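Long-range contacts in possible TctC subunit of the Tripartite Tricarboxylate Transport(TTT) Family (Rhodopseudomonas palustris, PDB 6HKE), which binds malate in the periplasm and probably hands it to the membrane components of a tripartite tricarboxylate transporter: residues P14-T19 with A70-T75; V18-P23 with I49-M54; N159-V164 with A228-F233. The protein carries 2 engineered substitutions. All coordinates share one frame; numbering follows the deposited sequence.

Interaction 1: P14-T19 with A70-T75; sequences PVRTVT and APDGHT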
loop_
_atom_site.group_PDB
_atom_site.type_symbol
_atom_site.label_atom_id
_atom_site.label_comp_id
_atom_site.label_asym_id
_atom_site.label_seq_id
_atom_site.Cartn_x
_atom_site.Cartn_y
_atom_site.Cartn_z
ATOM N N PRO A 14 2.195 -20.200 18.206
ATOM C CA PRO A 14 1.155 -20.908 17.454
ATOM C C PRO A 14 1.169 -22.422 17.696
ATOM O O PRO A 14 2.176 -22.909 18.131
ATOM C CB PRO A 14 1.501 -20.582 15.994
ATOM C CG PRO A 14 2.992 -20.326 16.009
ATOM C CD PRO A 14 3.295 -19.715 17.357
ATOM N N VAL A 15 0.049 -23.093 17.408
ATOM C CA VAL A 15 -0.156 -24.578 17.452
ATOM C C VAL A 15 -0.129 -25.162 16.032
ATOM O O VAL A 15 -0.156 -26.398 15.883
ATOM C CB VAL A 15 -1.482 -24.906 18.159
ATOM C CG1 VAL A 15 -1.871 -26.369 18.012
ATOM C CG2 VAL A 15 -1.434 -24.503 19.629
ATOM N N ARG A 16 -0.083 -24.318 15.006
ATOM C CA ARG A 16 -0.152 -24.784 13.598
ATOM C C ARG A 16 0.228 -23.632 12.676
ATOM O O ARG A 16 0.494 -22.532 13.191
ATOM C CB ARG A 16 -1.566 -25.278 13.263
ATOM C CG ARG A 16 -2.633 -24.194 13.325
ATOM C CD ARG A 16 -4.033 -24.741 13.382
ATOM N NE ARG A 16 -4.934 -23.635 13.102
ATOM C CZ ARG A 16 -5.616 -22.928 14.000
ATOM N NH1 ARG A 16 -5.533 -23.214 15.288
ATOM N NH2 ARG A 16 -6.379 -21.921 13.594
ATOM N N THR A 17 0.186 -23.877 11.369
ATOM C CA THR A 17 0.526 -22.887 10.323
ATOM C C THR A 17 -0.303 -21.624 10.550
ATOM O O THR A 17 -1.519 -21.743 10.768
ATOM C CB THR A 17 0.326 -23.487 8.932
ATOM O OG1 THR A 17 1.222 -24.590 8.859
ATOM C CG2 THR A 17 0.607 -22.511 7.816
ATOM N N VAL A 18 0.347 -20.461 10.573
ATOM C CA VAL A 18 -0.357 -19.152 10.649
ATOM C C VAL A 18 -0.696 -18.728 9.218
ATOM O O VAL A 18 0.190 -18.826 8.352
ATOM C CB VAL A 18 0.483 -18.096 11.379
ATOM C CG1 VAL A 18 -0.195 -16.734 11.351
ATOM C CG2 VAL A 18 0.803 -18.526 12.803
ATOM N N THR A 19 -1.945 -18.324 8.978
ATOM C CA THR A 19 -2.401 -17.739 7.697
ATOM C C THR A 19 -2.309 -16.210 7.797
ATOM O O THR A 19 -2.878 -15.615 8.733
ATOM C CB THR A 19 -3.786 -18.268 7.320
ATOM O OG1 THR A 19 -3.627 -19.671 7.090
ATOM C CG2 THR A 19 -4.357 -17.607 6.082
ATOM N N ALA A 70 -11.585 -16.425 13.563
ATOM C CA ALA A 70 -11.307 -16.792 14.969
ATOM C C ALA A 70 -10.202 -15.890 15.518
ATOM O O ALA A 70 -9.147 -15.777 14.904
ATOM C CB ALA A 70 -10.924 -18.251 15.028
ATOM N N PRO A 71 -10.418 -15.155 16.635
ATOM C CA PRO A 71 -9.363 -14.334 17.238
ATOM C C PRO A 71 -8.307 -15.130 18.021
ATOM O O PRO A 71 -8.053 -14.807 19.155
ATOM C CB PRO A 71 -10.148 -13.407 18.180
ATOM C CG PRO A 71 -11.336 -14.218 18.585
ATOM C CD PRO A 71 -11.702 -15.008 17.339
ATOM N N ASP A 72 -7.689 -16.122 17.383
ATOM C CA ASP A 72 -6.711 -17.037 18.037
ATOM C C ASP A 72 -5.295 -16.689 17.560
ATOM O O ASP A 72 -4.348 -17.282 18.066
ATOM C CB ASP A 72 -7.086 -18.506 17.816
ATOM C CG ASP A 72 -7.133 -18.963 16.363
ATOM O OD1 ASP A 72 -6.769 -18.165 15.477
ATOM O OD2 ASP A 72 -7.512 -20.134 16.131
ATOM N N GLY A 73 -5.155 -15.742 16.633
ATOM C CA GLY A 73 -3.844 -15.318 16.121
ATOM C C GLY A 73 -3.390 -16.111 14.908
ATOM O O GLY A 73 -2.385 -15.707 14.316
ATOM N N HIS A 74 -4.094 -17.174 14.516
ATOM C CA HIS A 74 -3.686 -18.042 13.382
ATOM C C HIS A 74 -4.177 -17.460 12.046
ATOM O O HIS A 74 -3.696 -17.945 11.014
ATOM C CB HIS A 74 -4.122 -19.486 13.641
ATOM C CG HIS A 74 -3.319 -20.134 14.721
ATOM N ND1 HIS A 74 -3.732 -20.149 16.048
ATOM C CD2 HIS A 74 -2.114 -20.753 14.689
ATOM C CE1 HIS A 74 -2.821 -20.781 16.778
ATOM N NE2 HIS A 74 -1.815 -21.159 15.968
ATOM N N THR A 75 -5.076 -16.464 12.059
ATOM C CA THR A 75 -5.597 -15.782 10.839
ATOM C C THR A 75 -5.376 -14.276 10.968
ATOM O O THR A 75 -6.040 -13.646 11.790
ATOM C CB THR A 75 -7.068 -16.114 10.565
ATOM O OG1 THR A 75 -7.208 -17.532 10.520
ATOM C CG2 THR A 75 -7.546 -15.560 9.246
#
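T19 and T75 form a parallel bridge, CA atoms 4.9 Å apart, where strands 18-22 and 75-80 come alongside each other, and just before it T19 N donates to H74 O at 2.7 Å. The side-chain contact is built around the H74 ring. Its NE2 accepts the backbone N-H of V15, with V15 N 3.0 Å from H74 NE2, close to the ring plane and reasonably straight (156° at the hydrogen). P14 CB closes in on the same nitrogen, 3.4 Å from H74 NE2, and V18 CG2 touches H74 CD2 more loosely. R16 then lies over one face of the ring. Its CG sits between the backbone N and the carbonyl carbon (chi1 64°), the chain runs on extended to NE, and the guanidinium stacks on the imidazole with centres 4.0 Å apart and planes 23° from parallel. At the guanidinium edge, R16 NH2 makes a weak hydrogen bond, part of a salt bridge, to D72 OD2 at 3.3 Å. The other oxygen, D72 OD1, takes the H74 N-H at 3.0 Å from above the carboxylate, closing an Asx turn. D72 thus links the R16 guanidinium to the backbone of H74, while F13 meets the ring edge-to-face. With NE2 used as an acceptor and a cationic guanidinium on its face, H74 is probably neutral, its proton on ND1.

Interaction 2: V18-P23 with I49-M54; sequences VTVVVP and IEIENM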
loop_
_atom_site.group_PDB
_atom_site.type_symbol
_atom_site.label_atom_id
_atom_site.label_comp_id
_atom_site.label_asym_id
_atom_site.label_seq_id
_atom_site.Cartn_x
_atom_site.Cartn_y
_atom_site.Cartn_z
ATOM N N VAL A 18 0.347 -20.461 10.573
ATOM C CA VAL A 18 -0.357 -19.152 10.649
ATOM C C VAL A 18 -0.696 -18.728 9.218
ATOM O O VAL A 18 0.190 -18.826 8.352
ATOM C CB VAL A 18 0.483 -18.096 11.379
ATOM C CG1 VAL A 18 -0.195 -16.734 11.351
ATOM C CG2 VAL A 18 0.803 -18.526 12.803
ATOM N N THR A 19 -1.945 -18.324 8.978
ATOM C CA THR A 19 -2.401 -17.739 7.697
ATOM C C THR A 19 -2.309 -16.210 7.797
ATOM O O THR A 19 -2.878 -15.615 8.733
ATOM C CB THR A 19 -3.786 -18.268 7.320
ATOM O OG1 THR A 19 -3.627 -19.671 7.090
ATOM C CG2 THR A 19 -4.357 -17.607 6.082
ATOM N N VAL A 20 -1.545 -15.609 6.887
ATOM C CA VAL A 20 -1.468 -14.140 6.691
ATOM C C VAL A 20 -2.115 -13.894 5.338
ATOM O O VAL A 20 -1.608 -14.392 4.314
ATOM C CB VAL A 20 -0.029 -13.602 6.757
ATOM C CG1 VAL A 20 0.023 -12.130 6.365
ATOM C CG2 VAL A 20 0.592 -13.833 8.134
ATOM N N VAL A 21 -3.247 -13.219 5.385
ATOM C CA VAL A 21 -4.089 -12.918 4.212
ATOM C C VAL A 21 -3.624 -11.578 3.655
ATOM O O VAL A 21 -3.461 -10.637 4.447
ATOM C CB VAL A 21 -5.570 -12.921 4.619
ATOM C CG1 VAL A 21 -6.454 -12.623 3.424
ATOM C CG2 VAL A 21 -5.955 -14.253 5.230
ATOM N N VAL A 22 -3.429 -11.536 2.337
ATOM C CA VAL A 22 -3.080 -10.340 1.528
ATOM C C VAL A 22 -4.254 -10.050 0.593
ATOM O O VAL A 22 -4.716 -10.955 -0.108
ATOM C CB VAL A 22 -1.761 -10.569 0.759
ATOM C CG1 VAL A 22 -1.546 -9.520 -0.308
ATOM C CG2 VAL A 22 -0.554 -10.615 1.703
ATOM N N PRO A 23 -4.801 -8.806 0.595
ATOM C CA PRO A 23 -5.986 -8.467 -0.203
ATOM C C PRO A 23 -5.764 -8.386 -1.724
ATOM O O PRO A 23 -6.740 -8.241 -2.464
ATOM C CB PRO A 23 -6.391 -7.055 0.252
ATOM C CG PRO A 23 -5.587 -6.781 1.499
ATOM C CD PRO A 23 -4.376 -7.689 1.449
ATOM N N ILE A 49 4.495 -19.859 8.147
ATOM C CA ILE A 49 3.450 -18.852 7.844
ATOM C C ILE A 49 3.034 -19.042 6.392
ATOM O O ILE A 49 3.911 -19.123 5.525
ATOM C CB ILE A 49 3.921 -17.426 8.163
ATOM C CG1 ILE A 49 4.145 -17.263 9.668
ATOM C CG2 ILE A 49 2.914 -16.429 7.639
ATOM C CD1 ILE A 49 4.887 -16.017 10.065
ATOM N N GLU A 50 1.734 -19.187 6.176
ATOM C CA GLU A 50 1.107 -19.392 4.849
ATOM C C GLU A 50 0.566 -18.033 4.394
ATOM O O GLU A 50 -0.103 -17.379 5.197
ATOM C CB GLU A 50 0.022 -20.455 5.023
ATOM C CG GLU A 50 -0.760 -20.816 3.782
ATOM C CD GLU A 50 -2.060 -21.518 4.146
ATOM O OE1 GLU A 50 -2.195 -22.723 3.830
ATOM O OE2 GLU A 50 -2.928 -20.860 4.768
ATOM N N ILE A 51 0.870 -17.610 3.171
ATOM C CA ILE A 51 0.321 -16.353 2.586
ATOM C C ILE A 51 -0.873 -16.741 1.718
ATOM O O ILE A 51 -0.697 -17.582 0.862
ATOM C CB ILE A 51 1.384 -15.583 1.790
ATOM C CG1 ILE A 51 2.494 -15.051 2.701
ATOM C CG2 ILE A 51 0.730 -14.470 0.978
ATOM C CD1 ILE A 51 2.175 -13.718 3.384
ATOM N N GLU A 52 -2.048 -16.174 1.984
ATOM C CA GLU A 52 -3.281 -16.384 1.187
ATOM C C GLU A 52 -3.621 -15.040 0.528
ATOM O O GLU A 52 -3.773 -14.016 1.272
ATOM C CB GLU A 52 -4.394 -16.909 2.095
ATOM C CG GLU A 52 -5.522 -17.580 1.339
ATOM C CD GLU A 52 -6.787 -17.785 2.153
ATOM O OE1 GLU A 52 -7.881 -17.747 1.559
ATOM O OE2 GLU A 52 -6.677 -17.980 3.381
ATOM N N ASN A 53 -3.637 -15.013 -0.805
ATOM C CA ASN A 53 -4.001 -13.817 -1.600
ATOM C C ASN A 53 -5.499 -13.937 -1.835
ATOM O O ASN A 53 -5.922 -14.955 -2.382
ATOM C CB ASN A 53 -3.198 -13.696 -2.890
ATOM C CG ASN A 53 -1.712 -13.541 -2.647
ATOM O OD1 ASN A 53 -0.983 -14.524 -2.519
ATOM N ND2 ASN A 53 -1.251 -12.305 -2.587
ATOM N N MET A 54 -6.266 -12.993 -1.303
ATOM C CA MET A 54 -7.742 -13.062 -1.282
ATOM C C MET A 54 -8.273 -11.781 -1.914
ATOM O O MET A 54 -8.260 -10.724 -1.242
ATOM C CB MET A 54 -8.279 -13.238 0.139
ATOM C CG MET A 54 -9.775 -13.542 0.173
ATOM S SD MET A 54 -10.387 -13.690 1.865
ATOM C CE MET A 54 -9.476 -15.151 2.375
#
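Residues V18-V22 and I49-N53 pair as neighbouring parallel strands in strict one-to-one register, their N-to-C directions 28° apart. Five backbone hydrogen bonds join them, the N-H groups of V20 and V22 donating to E50 O and E52 O and those of E50, E52 and M54 donating back to V18, V20 and V22; E50 N to V18 O, at 2.7 Å, is nearly straight. Side chains alternate between two faces. On the one with T19, E50 and E52, E50 has CG anti to the backbone N (chi1 180°) and runs extended beside T19, and T19 OG1 donates to E50 OE2 at 2.7 Å, on the anti side and 31° out of the carboxylate plane. T19 CG2 meanwhile brushes the tip of the E52 side chain, 3.6 Å from E52 OE2. Farther along, V21 CG1 packs on M54 CB at 3.8 Å. The other face is mostly aliphatic: V20 CG2 meets I49 CG2 at 3.5 Å, V20 CG1 meets I51 CD1 at 4.0 Å, and V22 CG1 rests against N53 ND2 at 3.6 Å. That amide is itself held by F24 O and D31 OD1. The pair belongs to a beta-alpha-beta unit: helix 29-45 lies on the V20 and V22 face, with A34 on V22 and M41 on I49, and carries the malate-binding T30. Helix 61-67 covers V21, and strand 75-80 pairs with the other side of strand 18-22.

Interaction 3: N159-V164 with A228-F233; sequences NRLLKV and AGLPGF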
loop_
_atom_site.group_PDB
_atom_site.type_symbol
_atom_site.label_atom_id
_atom_site.label_comp_id
_atom_site.label_asym_id
_atom_site.label_seq_id
_atom_site.Cartn_x
_atom_site.Cartn_y
_atom_site.Cartn_z
ATOM N N ASN A 159 -6.040 13.442 -8.974
ATOM C CA ASN A 159 -7.079 13.896 -9.937
ATOM C C ASN A 159 -7.897 15.057 -9.348
ATOM O O ASN A 159 -8.218 15.981 -10.118
ATOM C CB ASN A 159 -7.961 12.739 -10.396
ATOM C CG ASN A 159 -7.201 11.761 -11.256
ATOM O OD1 ASN A 159 -6.053 12.000 -11.639
ATOM N ND2 ASN A 159 -7.831 10.648 -11.553
ATOM N N ARG A 160 -8.202 15.047 -8.047
ATOM C CA ARG A 160 -8.938 16.154 -7.365
ATOM C C ARG A 160 -8.067 17.406 -7.244
ATOM O O ARG A 160 -8.625 18.513 -7.311
ATOM C CB ARG A 160 -9.400 15.760 -5.964
ATOM C CG ARG A 160 -10.768 15.102 -5.988
ATOM C CD ARG A 160 -11.192 14.596 -4.632
ATOM N NE ARG A 160 -12.281 13.646 -4.816
ATOM C CZ ARG A 160 -13.450 13.682 -4.193
ATOM N NH1 ARG A 160 -13.717 14.623 -3.300
ATOM N NH2 ARG A 160 -14.342 12.744 -4.456
ATOM N N LEU A 161 -6.764 17.237 -7.022
ATOM C CA LEU A 161 -5.803 18.356 -6.975
ATOM C C LEU A 161 -5.737 19.005 -8.360
ATOM O O LEU A 161 -5.771 20.246 -8.416
ATOM C CB LEU A 161 -4.443 17.829 -6.501
ATOM C CG LEU A 161 -4.347 17.587 -4.997
ATOM C CD1 LEU A 161 -3.030 16.931 -4.628
ATOM C CD2 LEU A 161 -4.537 18.888 -4.230
ATOM N N LEU A 162 -5.688 18.197 -9.425
ATOM C CA LEU A 162 -5.546 18.675 -10.826
ATOM C C LEU A 162 -6.922 18.951 -11.444
ATOM O O LEU A 162 -6.960 19.437 -12.575
ATOM C CB LEU A 162 -4.808 17.620 -11.655
ATOM C CG LEU A 162 -3.351 17.348 -11.296
ATOM C CD1 LEU A 162 -2.798 16.284 -12.219
ATOM C CD2 LEU A 162 -2.504 18.600 -11.383
ATOM N N LYS A 163 -8.007 18.620 -10.748
ATOM C CA LYS A 163 -9.395 18.934 -11.185
ATOM C C LYS A 163 -9.674 18.232 -12.516
ATOM O O LYS A 163 -10.288 18.841 -13.391
ATOM C CB LYS A 163 -9.596 20.453 -11.259
ATOM C CG LYS A 163 -9.140 21.196 -10.008
ATOM C CD LYS A 163 -9.542 22.659 -9.928
ATOM C CE LYS A 163 -8.745 23.399 -8.875
ATOM N NZ LYS A 163 -8.588 22.574 -7.651
ATOM N N VAL A 164 -9.253 16.977 -12.628
ATOM C CA VAL A 164 -9.549 16.079 -13.776
ATOM C C VAL A 164 -10.241 14.832 -13.223
ATOM O O VAL A 164 -9.892 14.409 -12.117
ATOM C CB VAL A 164 -8.261 15.725 -14.540
ATOM C CG1 VAL A 164 -7.557 16.977 -15.050
ATOM C CG2 VAL A 164 -7.306 14.887 -13.701
ATOM N N ALA A 228 7.549 20.247 -8.089
ATOM C CA ALA A 228 6.867 20.266 -9.406
ATOM C C ALA A 228 5.521 21.017 -9.339
ATOM O O ALA A 228 4.785 20.975 -10.352
ATOM C CB ALA A 228 6.693 18.850 -9.919
ATOM N N GLY A 229 5.215 21.688 -8.217
ATOM C CA GLY A 229 4.112 22.664 -8.076
ATOM C C GLY A 229 2.867 22.126 -7.372
ATOM O O GLY A 229 1.926 22.920 -7.207
ATOM N N LEU A 230 2.830 20.859 -6.925
ATOM C CA LEU A 230 1.605 20.249 -6.340
ATOM C C LEU A 230 1.902 19.724 -4.939
ATOM O O LEU A 230 1.892 18.519 -4.700
ATOM C CB LEU A 230 1.094 19.149 -7.282
ATOM C CG LEU A 230 -0.414 18.903 -7.236
ATOM C CD1 LEU A 230 -1.183 20.101 -7.790
ATOM C CD2 LEU A 230 -0.774 17.652 -8.013
ATOM N N PRO A 231 2.175 20.615 -3.960
ATOM C CA PRO A 231 2.594 20.181 -2.628
ATOM C C PRO A 231 1.511 19.387 -1.875
ATOM O O PRO A 231 1.859 18.651 -0.977
ATOM C CB PRO A 231 2.953 21.505 -1.929
ATOM C CG PRO A 231 2.108 22.541 -2.633
ATOM C CD PRO A 231 2.098 22.085 -4.076
ATOM N N GLY A 232 0.241 19.499 -2.280
ATOM C CA GLY A 232 -0.855 18.719 -1.676
ATOM C C GLY A 232 -0.715 17.228 -1.951
ATOM O O GLY A 232 -1.390 16.442 -1.286
ATOM N N PHE A 233 0.078 16.834 -2.952
ATOM C CA PHE A 233 0.181 15.412 -3.365
ATOM C C PHE A 233 1.280 14.731 -2.544
ATOM O O PHE A 233 2.391 14.603 -3.052
ATOM C CB PHE A 233 0.370 15.324 -4.879
ATOM C CG PHE A 233 0.321 13.914 -5.399
ATOM C CD1 PHE A 233 -0.767 13.108 -5.131
ATOM C CD2 PHE A 233 1.372 13.390 -6.130
ATOM C CE1 PHE A 233 -0.803 11.803 -5.592
ATOM C CE2 PHE A 233 1.326 12.091 -6.608
ATOM C CZ PHE A 233 0.240 11.298 -6.335
#
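L161 and L162, at the C-terminal end of helix 150-162, meet L230, G232 and F233 of a type I beta turn, so a helix end is docked on a turn by van der Waals contact alone. L161 does most of the touching. Its CD1 rests on the peptide link of the turn, 3.5 Å from F233 N and 3.6 Å from G232 C, and the same methyl reaches F233 CB at 3.8 Å. At the base of the side chain, L161 CB lies 4.0 Å from L230 CD2. That L230 methyl is shared, because L162 comes to it as well, with L162 CD2 3.9 Å from L230 CD2, the two leucine side chains crossing obliquely. L230 CG stands roughly anti to the backbone N (chi1 -151°), and chi2 of 67° then sets the methyls, of which CD2 meets both helix leucines. G232, without a side chain, lets L161 sit close to the turn backbone. One shell further out, L158, one turn back along the helix, touches both L230 and F233, while L126 and A130 of helix 126-136 pack on L230 and L162. The buried F233 side chain also touches A211, A225 and V209 of strand 205-210, tying the turn to the sheet of this type II periplasmic binding protein. The contact itself sits at the surface, and the F233 side chain is still about 12 Å from bound malate. Backbone bonds within each segment also shape the two partners. The turn is closed by F233 N donating to L230 O at 3.0 Å. The helix ends in a Schellman motif around K163, which has positive phi; its inner bond is weak, and its outer one runs from V164 N to N159 O at 2.9 Å.

In the fold
Interactions 1 and 2 work on the two edges of strand 18-22: V18 and T19 belong to both, and T17 CG2 packs against E50 CB where they meet. Both are partly buried. Interaction 2 combines regular sheet bonding and aliphatic packing with one hydroxyl-carboxylate bond and leads toward the malate site. Interaction 1, at the outer end of the sheet, relies on a stack, a salt bridge whose hydrogen bond is weak and a ring-to-backbone bond, with its charged groups near solvent. Interaction 3 stands apart, about 35 Å from interaction 2 between centres and on the opposite side of the chain's centre. It is a surface contact without hydrogen bonds, joining a helix end to a turn through leucine methyls.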